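Local coordinates for protein serine-threonine phosphatase 2C (Toxoplasma gondii, PDB 2I44) that probably removes phosphate from phosphoserine and phosphothreonine in proteins, as a metal-dependent PP2C-family phosphatase that binds calcium ions in this crystal, at residues 78-82 / 83-87; 111-114 / 115-118; 119-122 / 123-126; 183-186 / 187-190; 237-240 / 241-245. All blocks are in the same frame, centred on the assembly; numbering follows the deposited sequence.

How the contacts relate
All five contacts are local, each formed within one continuous run of chain, so they follow in series and none nests in or crosses another. Contact 1 is the joint between helices 66-80 and 83-92. Contacts 2 and 3 are successive lengths of the long helix 98-130, and contact 1 packs on both: Ser82 meets Asp115, and Gln78 meets Glu123. Contact 4 is the start of helix 184-192. Contact 5 is a turn in the loop between strands 233-234 and 248-253; it ties back to contact 3 through the Lys239-Asp121 salt bridge and to contact 4 through Arg189 and Gly242, joining the long helix to the short one.

Contact 1: residues 78-82 / 83-87; sequences QLISS and PAWQE
Helix 66-80 gives way to helix 83-92 at Ser82, whose backbone is extended (psi 127°) and whose carbonyl O takes a hydrogen bond of 2.9 Å from Gln86 N, the first turn of the new helix. Ser82 is the N-cap of that helix. Its OG, set anti to its own backbone N (chi1 167°), reaches forward to the amides of the first turn and accepts from Trp85 N at 3.3 Å. A serine suits the place because its short hydroxyl can serve amides that have no carbonyl before them in the helix. Pro83 fits the position after the cap, where no backbone N-H is needed. Trp85 packs back against the end of helix 66-80, an aromatic large enough to reach two residues of that helix at once. The pyrrole side of its indole meets Ile80, and the six-membered ring meets Leu79, whose CD1 is 4.1 Å from Trp85 CE3. Leu46 and Val144 touch both Leu79 and Trp85. Ile80 lies obliquely to the indole, with its branch methyl CG2 3.5 Å from Trp85 NE1 and its CB 3.7 Å from Trp85 CD1.

Contact 2: residues 111-114 / 115-118; sequences QAVD and DMYK
Gln111 and Asp115, one helical turn apart, join through their side chains: Gln111 NE2 donates to Asp115 OD1 over 2.8 Å. The acceptor lies in the plane of the amide, but the donor stands above the carboxylate, 42° out of its plane. A bend at chi2 (63°) folds the glutamine along the helix so that its amide arrives there. Asp115 OD2 is hydrogen-bonded to Ser82 OG at the cap of helix 83-92, so both oxygens of this carboxylate have protein partners. On the next pair, Lys118 NZ meets the syn lone pair of Asp114 OD2 in a salt bridge of 2.7 Å. The lysine is extended beyond CG, which lets its ammonium reach back along the helix to the aspartate. A water donates to Asp114 OD2 and to Asp115 OD1, at 2.5 and 2.6 Å, and thus bridges two carboxylates whose like charges it would probably help to screen. These are i to i+4 pairs of an alpha-helix, part of helix 98-130, and the main chain follows suit, with Asp115, Met116, Tyr117 and Lys118 N each bonded to the carbonyl four residues earlier. Val113 and Tyr117 occupy the inner side, where apolar bulk is suited: Val113 CG1 lies 3.7 Å from Tyr117 CE2, while Val113 O is at the ring's edge. The phenol OH of Tyr117 finds its partners in Thr142 and Ser140 of strand 137-146.

Contact 3: residues 119-122 / 123-126; sequences NADN and ELVK
Val125 rests on Asp121, one turn earlier in the long alpha-helix 98-130. The backbone bonds come first: Glu123, Leu124, Val125 and Lys126 N donate to the carbonyls of Asn119, Ala120, Asp121 and Asn122 respectively, and the shortest of the four, Val125 N to Asp121 O, measures 2.8 Å. Van der Waals contacts make up the rest between the two segments. The CG2 methyl of Val125 sits against the aspartate, 3.1 Å from Asp121 O and 3.7 Å from Asp121 OD2. A branched valine suits this place because CG2, anti to its own carbonyl carbon, reaches back to the preceding turn. Lys126, extended beyond CG, runs its aliphatic stem past Asn122 O, with its CG 3.2 Å away. The carboxylates of Asp121 and Glu123 have partners outside the two segments. That of Asp121 is buried and engaged through both oxygens: OD2 takes a salt bridge from Lys239 and a hydrogen bond from Asn245 ND2, and OD1 accepts from Gly234 N. Such a cluster would be expected to stabilise the negative charge. Glu123 OE1 accepts a hydrogen bond from Gln78 NE2. Among its neighbours, this length of helix lies between helix 66-80, where Ala120 meets Gln78 and Leu124 meets Asn70, and strand 233-234, where Ala120, Asp121 and Leu124 touch Phe233.

Contact 4: residues 183-186 / 187-190; sequences MPHE and KLRI
Glu186 and Arg189 run alongside each other in the same direction and are joined by a two-pronged salt bridge. Arg189 meets the carboxylate end-on, NH2 donating to Glu186 OE1 over 2.9 Å and NH1 to Glu186 OE2 over 3.0 Å. Each oxygen is in or close to the guanidinium plane, yet both nitrogens stand above the carboxylate, whose plane is turned 61° from that of the guanidinium. The torsions explain the fit: Glu186 bends at chi2 (-63°) to bring its carboxylate alongside the arginine, and Arg189 starts extended and then bends at chi3 (66°), which turns the guanidinium back toward it. Second partners hold both groups: Ser230 and Arg231 for the glutamate, the carbonyl of Gly242 for Arg189 NE. A long arginine with a planar, five-hydrogen guanidinium suits a place where several acceptors must be reached at once. Ile190 CG1, anti to its own carbonyl carbon, packs 3.3 Å from Glu186 O. Leu188 CD1 approaches His185 CD2 at 4.2 Å, obliquely to the imidazole. The backbone bonds from Lys187 N to Met183 O and from Leu188 N to Pro184 O belong to the opening turn of helix 184-192, and an i to i+3 salt bridge is a pairing characteristic of such an alpha-helix.

Contact 5: residues 237-240 / 241-245; sequences DLKM and YGLSN
The ring of Tyr241 carries Met240 over one face and Asp237 O at its edge, in its plane, 3.6 Å from Tyr241 CD2. The methylene Met240 CG makes a CH-pi contact 3.8 Å from the ring centroid, and selenium, in this selenomethionine, adds an oblique Met-aromatic contact. Met240 has CG between its backbone N and carbonyl carbon (chi1 69°), which lays the flexible chain over the ring. The backbone here makes a type I beta turn from Leu238 to Tyr241. Leu238 O receives Tyr241 N at 2.8 Å and Leu243 N at 3.3 Å, from opposite faces of the carbonyl plane. Two waters on Lys239 O tie the loop further, one to Gly242 N and the other to Leu243 O. Gly242 has phi 112°, where a side chain would press on the preceding carbonyl, so glycine fits. Leu238 CB packs 3.7 Å from Leu243 CD2, and the stem of Lys239 crosses Leu243 with CD 3.2 Å from Leu243 O. The loop joins strand 233-234 to strand 248-253. Lys239 NZ bonds the carbonyls of Gly234 and Ala232, the backbone of Ser244 pairs with Ser230 and Ala232, and Asp237 forms a salt bridge with Arg217 of helix 214-219.

Contact 1: residues 78-82 / 83-87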
loop_
_atom_site.group_PDB
_atom_site.type_symbol
_atom_site.label_atom_id
_atom_site.label_comp_id
_atom_site.label_asym_id
_atom_site.label_seq_id
_atom_site.Cartn_x
_atom_site.Cartn_y
_atom_site.Cartn_z
ATOM N N GLN A 78 6.277 -14.121 -1.688
ATOM C CA GLN A 78 5.484 -14.647 -0.585
ATOM C C GLN A 78 4.042 -14.908 -1.014
ATOM O O GLN A 78 3.427 -15.891 -0.599
ATOM C CB GLN A 78 5.495 -13.672 0.597
ATOM C CG GLN A 78 6.792 -13.650 1.395
ATOM C CD GLN A 78 7.084 -14.975 2.091
ATOM O OE1 GLN A 78 6.213 -15.836 2.211
ATOM N NE2 GLN A 78 8.312 -15.134 2.569
ATOM N N LEU A 79 3.501 -14.024 -1.847
ATOM C CA LEU A 79 2.129 -14.174 -2.316
ATOM C C LEU A 79 1.922 -15.492 -3.050
ATOM O O LEU A 79 1.061 -16.287 -2.680
ATOM C CB LEU A 79 1.748 -13.019 -3.249
ATOM C CG LEU A 79 0.408 -13.170 -3.976
ATOM C CD1 LEU A 79 -0.727 -13.187 -2.959
ATOM C CD2 LEU A 79 0.218 -12.024 -4.955
ATOM N N ILE A 80 2.722 -15.726 -4.083
ATOM C CA ILE A 80 2.574 -16.933 -4.872
ATOM C C ILE A 80 3.048 -18.222 -4.192
ATOM O O ILE A 80 2.781 -19.312 -4.688
ATOM C CB ILE A 80 3.256 -16.773 -6.254
ATOM C CG1 ILE A 80 4.762 -16.615 -6.091
ATOM C CG2 ILE A 80 2.680 -15.552 -6.973
ATOM C CD1 ILE A 80 5.480 -16.366 -7.407
ATOM N N SER A 81 3.743 -18.105 -3.065
ATOM C CA SER A 81 4.199 -19.284 -2.337
ATOM C C SER A 81 3.077 -19.726 -1.410
ATOM O O SER A 81 3.153 -20.769 -0.767
ATOM C CB SER A 81 5.441 -18.965 -1.506
ATOM O OG SER A 81 6.528 -18.599 -2.337
ATOM N N SER A 82 2.031 -18.911 -1.346
ATOM C CA SER A 82 0.884 -19.195 -0.493
ATOM C C SER A 82 0.060 -20.396 -0.951
ATOM O O SER A 82 -0.367 -20.468 -2.103
ATOM C CB SER A 82 -0.027 -17.976 -0.435
ATOM O OG SER A 82 -1.287 -18.298 0.124
ATOM N N PRO A 83 -0.172 -21.362 -0.047
ATOM C CA PRO A 83 -0.964 -22.531 -0.429
ATOM C C PRO A 83 -2.314 -22.027 -0.924
ATOM O O PRO A 83 -2.954 -22.643 -1.772
ATOM C CB PRO A 83 -1.073 -23.307 0.878
ATOM C CG PRO A 83 0.255 -23.015 1.532
ATOM C CD PRO A 83 0.381 -21.517 1.311
ATOM N N ALA A 84 -2.725 -20.881 -0.382
ATOM C CA ALA A 84 -3.983 -20.253 -0.750
ATOM C C ALA A 84 -3.905 -19.795 -2.202
ATOM O O ALA A 84 -4.892 -19.851 -2.938
ATOM C CB ALA A 84 -4.254 -19.061 0.166
ATOM N N TRP A 85 -2.727 -19.337 -2.608
ATOM C CA TRP A 85 -2.538 -18.886 -3.976
ATOM C C TRP A 85 -2.423 -20.079 -4.919
ATOM O O TRP A 85 -2.819 -19.999 -6.080
ATOM C CB TRP A 85 -1.295 -17.998 -4.090
ATOM C CG TRP A 85 -1.125 -17.435 -5.465
ATOM C CD1 TRP A 85 -0.257 -17.866 -6.423
ATOM C CD2 TRP A 85 -1.876 -16.365 -6.056
ATOM N NE1 TRP A 85 -0.416 -17.133 -7.577
ATOM C CE2 TRP A 85 -1.402 -16.205 -7.379
ATOM C CE3 TRP A 85 -2.905 -15.529 -5.597
ATOM C CZ2 TRP A 85 -1.919 -15.240 -8.249
ATOM C CZ3 TRP A 85 -3.421 -14.568 -6.464
ATOM C CH2 TRP A 85 -2.923 -14.433 -7.776
ATOM N N GLN A 86 -1.874 -21.180 -4.418
ATOM C CA GLN A 86 -1.741 -22.381 -5.230
ATOM C C GLN A 86 -3.149 -22.815 -5.607
ATOM O O GLN A 86 -3.391 -23.258 -6.727
ATOM C CB GLN A 86 -1.050 -23.495 -4.441
ATOM C CG GLN A 86 0.278 -23.061 -3.817
ATOM C CD GLN A 86 0.936 -24.160 -2.997
ATOM O OE1 GLN A 86 0.307 -25.169 -2.667
ATOM N NE2 GLN A 86 2.206 -23.961 -2.652
ATOM N N GLU A 87 -4.080 -22.669 -4.668
ATOM C CA GLU A 87 -5.467 -23.033 -4.924
ATOM C C GLU A 87 -6.086 -22.032 -5.891
ATOM O O GLU A 87 -7.031 -22.361 -6.605
ATOM C CB GLU A 87 -6.279 -23.073 -3.623
ATOM C CG GLU A 87 -5.607 -23.834 -2.502
ATOM C CD GLU A 87 -6.587 -24.362 -1.466
ATOM O OE1 GLU A 87 -7.646 -23.727 -1.243
ATOM O OE2 GLU A 87 -6.286 -25.418 -0.869
#

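Contact 2: residues 111-114 / 115-118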
loop_
_atom_site.group_PDB
_atom_site.type_symbol
_atom_site.label_atom_id
_atom_site.label_comp_id
_atom_site.label_asym_id
_atom_site.label_seq_id
_atom_site.Cartn_x
_atom_site.Cartn_y
_atom_site.Cartn_z
ATOM N N GLN A 111 -7.670 -14.694 1.532
ATOM C CA GLN A 111 -6.751 -15.512 2.312
ATOM C C GLN A 111 -5.306 -15.434 1.820
ATOM O O GLN A 111 -4.371 -15.402 2.622
ATOM C CB GLN A 111 -7.220 -16.972 2.297
ATOM C CG GLN A 111 -6.362 -17.906 3.125
ATOM C CD GLN A 111 -6.386 -17.555 4.599
ATOM O OE1 GLN A 111 -7.454 -17.495 5.216
ATOM N NE2 GLN A 111 -5.212 -17.320 5.173
ATOM N N ALA A 112 -5.115 -15.410 0.506
ATOM C CA ALA A 112 -3.765 -15.340 -0.048
ATOM C C ALA A 112 -3.090 -14.012 0.299
ATOM O O ALA A 112 -1.903 -13.972 0.621
ATOM C CB ALA A 112 -3.807 -15.524 -1.568
ATOM N N VAL A 113 -3.842 -12.922 0.214
ATOM C CA VAL A 113 -3.291 -11.607 0.523
ATOM C C VAL A 113 -2.945 -11.574 2.005
ATOM O O VAL A 113 -1.919 -11.033 2.402
ATOM C CB VAL A 113 -4.301 -10.488 0.175
ATOM C CG1 VAL A 113 -3.803 -9.136 0.680
ATOM C CG2 VAL A 113 -4.492 -10.433 -1.333
ATOM N N ASP A 114 -3.797 -12.181 2.818
ATOM C CA ASP A 114 -3.553 -12.219 4.248
ATOM C C ASP A 114 -2.247 -12.963 4.521
ATOM O O ASP A 114 -1.417 -12.510 5.316
ATOM C CB ASP A 114 -4.705 -12.915 4.975
ATOM C CG ASP A 114 -4.712 -12.608 6.458
ATOM O OD1 ASP A 114 -5.057 -11.464 6.814
ATOM O OD2 ASP A 114 -4.359 -13.495 7.265
ATOM N N ASP A 115 -2.074 -14.107 3.862
ATOM C CA ASP A 115 -0.866 -14.916 4.022
ATOM C C ASP A 115 0.360 -14.135 3.574
ATOM O O ASP A 115 1.411 -14.192 4.210
ATOM C CB ASP A 115 -0.966 -16.197 3.195
ATOM C CG ASP A 115 -1.874 -17.227 3.825
ATOM O OD1 ASP A 115 -2.432 -16.941 4.904
ATOM O OD2 ASP A 115 -2.033 -18.324 3.241
HETATM N N MSE A 116 0.217 -13.415 2.467
HETATM C CA MSE A 116 1.314 -12.617 1.933
HETATM C C MSE A 116 1.826 -11.602 2.954
HETATM O O MSE A 116 3.027 -11.519 3.224
HETATM C CB MSE A 116 0.858 -11.875 0.675
HETATM C CG MSE A 116 1.893 -10.902 0.121
HETATM SE SE MSE A 116 1.226 -9.823 -1.371
HETATM C CE MSE A 116 0.399 -8.408 -0.360
ATOM N N TYR A 117 0.904 -10.833 3.522
ATOM C CA TYR A 117 1.266 -9.819 4.500
ATOM C C TYR A 117 2.011 -10.390 5.696
ATOM O O TYR A 117 3.120 -9.964 6.002
ATOM C CB TYR A 117 0.017 -9.067 4.966
ATOM C CG TYR A 117 -0.283 -7.851 4.117
ATOM C CD1 TYR A 117 0.364 -6.635 4.352
ATOM C CD2 TYR A 117 -1.160 -7.931 3.032
ATOM C CE1 TYR A 117 0.144 -5.529 3.525
ATOM C CE2 TYR A 117 -1.382 -6.832 2.199
ATOM C CZ TYR A 117 -0.728 -5.635 2.452
ATOM O OH TYR A 117 -0.959 -4.545 1.641
ATOM N N LYS A 118 1.405 -11.363 6.362
ATOM C CA LYS A 118 2.020 -11.963 7.536
ATOM C C LYS A 118 3.339 -12.668 7.251
ATOM O O LYS A 118 4.277 -12.552 8.032
ATOM C CB LYS A 118 1.030 -12.917 8.204
ATOM C CG LYS A 118 -0.168 -12.195 8.813
ATOM C CD LYS A 118 -1.279 -13.153 9.184
ATOM C CE LYS A 118 -2.458 -12.421 9.793
ATOM N NZ LYS A 118 -3.681 -13.269 9.828
HETATM O O HOH W 1 -2.872 -15.499 7.027
#

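Contact 3: residues 119-122 / 123-126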
loop_
_atom_site.group_PDB
_atom_site.type_symbol
_atom_site.label_atom_id
_atom_site.label_comp_id
_atom_site.label_asym_id
_atom_site.label_seq_id
_atom_site.Cartn_x
_atom_site.Cartn_y
_atom_site.Cartn_z
ATOM N N ASN A 119 3.423 -13.382 6.131
ATOM C CA ASN A 119 4.659 -14.088 5.797
ATOM C C ASN A 119 5.747 -13.125 5.345
ATOM O O ASN A 119 6.926 -13.299 5.675
ATOM C CB ASN A 119 4.406 -15.150 4.721
ATOM C CG ASN A 119 3.556 -16.296 5.232
ATOM O OD1 ASN A 119 3.589 -16.618 6.421
ATOM N ND2 ASN A 119 2.800 -16.924 4.340
ATOM N N ALA A 120 5.357 -12.100 4.595
ATOM C CA ALA A 120 6.334 -11.123 4.143
ATOM C C ALA A 120 6.852 -10.344 5.343
ATOM O O ALA A 120 8.019 -9.964 5.384
ATOM C CB ALA A 120 5.711 -10.180 3.135
ATOM N N ASP A 121 5.997 -10.106 6.332
ATOM C CA ASP A 121 6.461 -9.357 7.491
ATOM C C ASP A 121 7.370 -10.192 8.377
ATOM O O ASP A 121 8.341 -9.678 8.926
ATOM C CB ASP A 121 5.303 -8.807 8.325
ATOM C CG ASP A 121 5.777 -7.790 9.354
ATOM O OD1 ASP A 121 6.472 -6.828 8.953
ATOM O OD2 ASP A 121 5.468 -7.949 10.555
ATOM N N ASN A 122 7.061 -11.476 8.524
ATOM C CA ASN A 122 7.904 -12.338 9.351
ATOM C C ASN A 122 9.306 -12.359 8.764
ATOM O O ASN A 122 10.291 -12.225 9.484
ATOM C CB ASN A 122 7.348 -13.768 9.418
ATOM C CG ASN A 122 6.057 -13.853 10.197
ATOM O OD1 ASN A 122 5.772 -13.003 11.044
ATOM N ND2 ASN A 122 5.270 -14.891 9.928
ATOM N N GLU A 123 9.393 -12.502 7.448
ATOM C CA GLU A 123 10.686 -12.548 6.784
ATOM C C GLU A 123 11.416 -11.212 6.910
ATOM O O GLU A 123 12.625 -11.172 7.145
ATOM C CB GLU A 123 10.514 -12.905 5.309
ATOM C CG GLU A 123 11.811 -13.343 4.651
ATOM C CD GLU A 123 11.680 -13.491 3.151
ATOM O OE1 GLU A 123 10.554 -13.773 2.681
ATOM O OE2 GLU A 123 12.700 -13.335 2.447
ATOM N N LEU A 124 10.680 -10.119 6.749
ATOM C CA LEU A 124 11.277 -8.792 6.866
ATOM C C LEU A 124 11.821 -8.565 8.286
ATOM O O LEU A 124 12.961 -8.129 8.463
ATOM C CB LEU A 124 10.245 -7.709 6.527
ATOM C CG LEU A 124 10.737 -6.261 6.625
ATOM C CD1 LEU A 124 11.856 -6.033 5.617
ATOM C CD2 LEU A 124 9.585 -5.297 6.365
ATOM N N VAL A 125 11.000 -8.866 9.289
ATOM C CA VAL A 125 11.389 -8.683 10.683
ATOM C C VAL A 125 12.636 -9.487 11.055
ATOM O O VAL A 125 13.463 -9.028 11.845
ATOM C CB VAL A 125 10.221 -9.046 11.646
ATOM C CG1 VAL A 125 10.699 -9.016 13.092
ATOM C CG2 VAL A 125 9.064 -8.044 11.467
ATOM N N LYS A 126 12.768 -10.687 10.499
ATOM C CA LYS A 126 13.947 -11.505 10.769
ATOM C C LYS A 126 15.163 -10.819 10.155
ATOM O O LYS A 126 16.271 -10.909 10.682
ATOM C CB LYS A 126 13.782 -12.906 10.173
ATOM C CG LYS A 126 12.744 -13.754 10.884
ATOM C CD LYS A 126 12.542 -15.078 10.169
ATOM C CE LYS A 126 11.335 -15.817 10.717
ATOM N NZ LYS A 126 11.044 -17.032 9.903
#

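Contact 4: residues 183-186 / 187-190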
loop_
_atom_site.group_PDB
_atom_site.type_symbol
_atom_site.label_atom_id
_atom_site.label_comp_id
_atom_site.label_asym_id
_atom_site.label_seq_id
_atom_site.Cartn_x
_atom_site.Cartn_y
_atom_site.Cartn_z
HETATM N N MSE A 183 -7.610 5.241 16.764
HETATM C CA MSE A 183 -8.861 4.547 16.448
HETATM C C MSE A 183 -9.046 3.650 17.676
HETATM O O MSE A 183 -8.137 2.903 18.039
HETATM C CB MSE A 183 -8.728 3.684 15.187
HETATM C CG MSE A 183 -8.951 4.426 13.864
HETATM SE SE MSE A 183 -10.747 5.185 13.642
HETATM C CE MSE A 183 -11.773 3.798 14.450
ATOM N N PRO A 184 -10.212 3.724 18.335
ATOM C CA PRO A 184 -10.531 2.941 19.532
ATOM C C PRO A 184 -9.947 1.532 19.636
ATOM O O PRO A 184 -9.213 1.238 20.578
ATOM C CB PRO A 184 -12.058 2.955 19.549
ATOM C CG PRO A 184 -12.361 4.336 19.053
ATOM C CD PRO A 184 -11.404 4.460 17.867
ATOM N N HIS A 185 -10.253 0.655 18.688
ATOM C CA HIS A 185 -9.717 -0.692 18.788
ATOM C C HIS A 185 -8.206 -0.796 18.558
ATOM O O HIS A 185 -7.574 -1.714 19.071
ATOM C CB HIS A 185 -10.498 -1.648 17.879
ATOM C CG HIS A 185 -11.869 -1.980 18.402
ATOM N ND1 HIS A 185 -12.657 -2.970 17.855
ATOM C CD2 HIS A 185 -12.596 -1.434 19.406
ATOM C CE1 HIS A 185 -13.811 -3.018 18.500
ATOM N NE2 HIS A 185 -13.800 -2.096 19.445
ATOM N N GLU A 186 -7.617 0.136 17.806
ATOM C CA GLU A 186 -6.162 0.107 17.604
ATOM C C GLU A 186 -5.525 0.482 18.940
ATOM O O GLU A 186 -4.606 -0.184 19.430
ATOM C CB GLU A 186 -5.725 1.117 16.537
ATOM C CG GLU A 186 -6.226 0.782 15.133
ATOM C CD GLU A 186 -5.667 -0.526 14.620
ATOM O OE1 GLU A 186 -4.472 -0.582 14.261
ATOM O OE2 GLU A 186 -6.423 -1.512 14.588
ATOM N N LYS A 187 -6.037 1.556 19.527
ATOM C CA LYS A 187 -5.554 2.054 20.800
ATOM C C LYS A 187 -5.666 0.952 21.855
ATOM O O LYS A 187 -4.760 0.748 22.665
ATOM C CB LYS A 187 -6.385 3.269 21.209
ATOM C CG LYS A 187 -5.887 4.011 22.429
ATOM C CD LYS A 187 -6.688 5.295 22.607
ATOM C CE LYS A 187 -6.218 6.091 23.807
ATOM N NZ LYS A 187 -6.935 7.388 23.901
ATOM N N LEU A 188 -6.789 0.249 21.840
ATOM C CA LEU A 188 -7.001 -0.830 22.794
ATOM C C LEU A 188 -5.927 -1.895 22.662
ATOM O O LEU A 188 -5.389 -2.370 23.661
ATOM C CB LEU A 188 -8.376 -1.459 22.587
ATOM C CG LEU A 188 -9.381 -1.028 23.650
ATOM C CD1 LEU A 188 -10.782 -1.451 23.241
ATOM C CD2 LEU A 188 -8.980 -1.652 24.986
ATOM N N ARG A 189 -5.603 -2.266 21.429
ATOM C CA ARG A 189 -4.590 -3.293 21.217
ATOM C C ARG A 189 -3.208 -2.844 21.699
ATOM O O ARG A 189 -2.458 -3.623 22.309
ATOM C CB ARG A 189 -4.522 -3.694 19.733
ATOM C CG ARG A 189 -3.554 -4.836 19.464
ATOM C CD ARG A 189 -3.398 -5.145 17.981
ATOM N NE ARG A 189 -2.757 -4.052 17.257
ATOM C CZ ARG A 189 -3.379 -3.249 16.395
ATOM N NH1 ARG A 189 -4.667 -3.409 16.136
ATOM N NH2 ARG A 189 -2.712 -2.276 15.794
ATOM N N ILE A 190 -2.876 -1.584 21.432
ATOM C CA ILE A 190 -1.578 -1.052 21.827
ATOM C C ILE A 190 -1.371 -1.072 23.345
ATOM O O ILE A 190 -0.294 -1.445 23.830
ATOM C CB ILE A 190 -1.396 0.383 21.303
ATOM C CG1 ILE A 190 -1.355 0.360 19.770
ATOM C CG2 ILE A 190 -0.121 0.995 21.877
ATOM C CD1 ILE A 190 -1.593 1.710 19.135
#

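Contact 5: residues 237-240 / 241-245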
loop_
_atom_site.group_PDB
_atom_site.type_symbol
_atom_site.label_atom_id
_atom_site.label_comp_id
_atom_site.label_asym_id
_atom_site.label_seq_id
_atom_site.Cartn_x
_atom_site.Cartn_y
_atom_site.Cartn_z
ATOM N N ASP A 237 11.052 -3.300 16.888
ATOM C CA ASP A 237 10.887 -2.978 18.301
ATOM C C ASP A 237 9.556 -2.346 18.715
ATOM O O ASP A 237 9.460 -1.716 19.770
ATOM C CB ASP A 237 12.069 -2.124 18.770
ATOM C CG ASP A 237 13.377 -2.918 18.798
ATOM O OD1 ASP A 237 13.386 -4.057 18.284
ATOM O OD2 ASP A 237 14.388 -2.408 19.329
ATOM N N LEU A 238 8.534 -2.529 17.886
ATOM C CA LEU A 238 7.192 -2.032 18.187
ATOM C C LEU A 238 6.181 -3.154 17.954
ATOM O O LEU A 238 5.043 -3.099 18.430
ATOM C CB LEU A 238 6.836 -0.830 17.303
ATOM C CG LEU A 238 7.551 0.500 17.562
ATOM C CD1 LEU A 238 7.098 1.526 16.538
ATOM C CD2 LEU A 238 7.268 0.980 18.987
ATOM N N LYS A 239 6.609 -4.185 17.231
ATOM C CA LYS A 239 5.739 -5.314 16.913
ATOM C C LYS A 239 5.243 -6.059 18.156
ATOM O O LYS A 239 4.267 -6.814 18.086
ATOM C CB LYS A 239 6.460 -6.283 15.955
ATOM C CG LYS A 239 5.752 -6.492 14.593
ATOM C CD LYS A 239 5.311 -5.175 13.962
ATOM C CE LYS A 239 4.586 -5.353 12.620
ATOM N NZ LYS A 239 5.509 -5.447 11.438
HETATM N N MSE A 240 5.901 -5.850 19.295
HETATM C CA MSE A 240 5.474 -6.515 20.520
HETATM C C MSE A 240 4.670 -5.543 21.374
HETATM O O MSE A 240 4.174 -5.903 22.439
HETATM C CB MSE A 240 6.680 -7.052 21.320
HETATM C CG MSE A 240 7.584 -5.980 21.965
HETATM SE SE MSE A 240 8.844 -5.102 20.746
HETATM C CE MSE A 240 10.293 -6.389 20.845
ATOM N N TYR A 241 4.531 -4.309 20.898
ATOM C CA TYR A 241 3.786 -3.294 21.636
ATOM C C TYR A 241 2.523 -2.790 20.936
ATOM O O TYR A 241 2.102 -1.661 21.166
ATOM C CB TYR A 241 4.695 -2.103 21.934
ATOM C CG TYR A 241 5.838 -2.410 22.878
ATOM C CD1 TYR A 241 5.596 -2.820 24.190
ATOM C CD2 TYR A 241 7.161 -2.259 22.465
ATOM C CE1 TYR A 241 6.649 -3.067 25.073
ATOM C CE2 TYR A 241 8.218 -2.501 23.334
ATOM C CZ TYR A 241 7.957 -2.903 24.633
ATOM O OH TYR A 241 9.012 -3.118 25.483
ATOM N N GLY A 242 1.919 -3.609 20.084
ATOM C CA GLY A 242 0.711 -3.169 19.413
ATOM C C GLY A 242 0.784 -2.922 17.916
ATOM O O GLY A 242 -0.255 -2.867 17.260
ATOM N N LEU A 243 1.983 -2.749 17.363
ATOM C CA LEU A 243 2.103 -2.534 15.917
ATOM C C LEU A 243 1.767 -3.881 15.254
ATOM O O LEU A 243 2.480 -4.868 15.435
ATOM C CB LEU A 243 3.526 -2.092 15.552
ATOM C CG LEU A 243 3.804 -1.616 14.119
ATOM C CD1 LEU A 243 2.955 -0.386 13.798
ATOM C CD2 LEU A 243 5.288 -1.293 13.963
ATOM N N SER A 244 0.684 -3.909 14.488
ATOM C CA SER A 244 0.221 -5.132 13.833
ATOM C C SER A 244 0.572 -5.268 12.349
ATOM O O SER A 244 0.796 -4.270 11.655
ATOM C CB SER A 244 -1.302 -5.224 13.996
ATOM O OG SER A 244 -1.853 -6.277 13.226
ATOM N N ASN A 245 0.622 -6.509 11.866
ATOM C CA ASN A 245 0.891 -6.766 10.454
ATOM C C ASN A 245 -0.365 -7.355 9.812
ATOM O O ASN A 245 -0.325 -7.869 8.697
ATOM C CB ASN A 245 2.079 -7.723 10.258
ATOM C CG ASN A 245 1.908 -9.043 10.991
ATOM O OD1 ASN A 245 0.793 -9.534 11.185
ATOM N ND2 ASN A 245 3.026 -9.632 11.391
HETATM O O HOH W 2 2.086 -6.501 19.783
HETATM O O HOH W 3 2.304 -7.571 16.377
#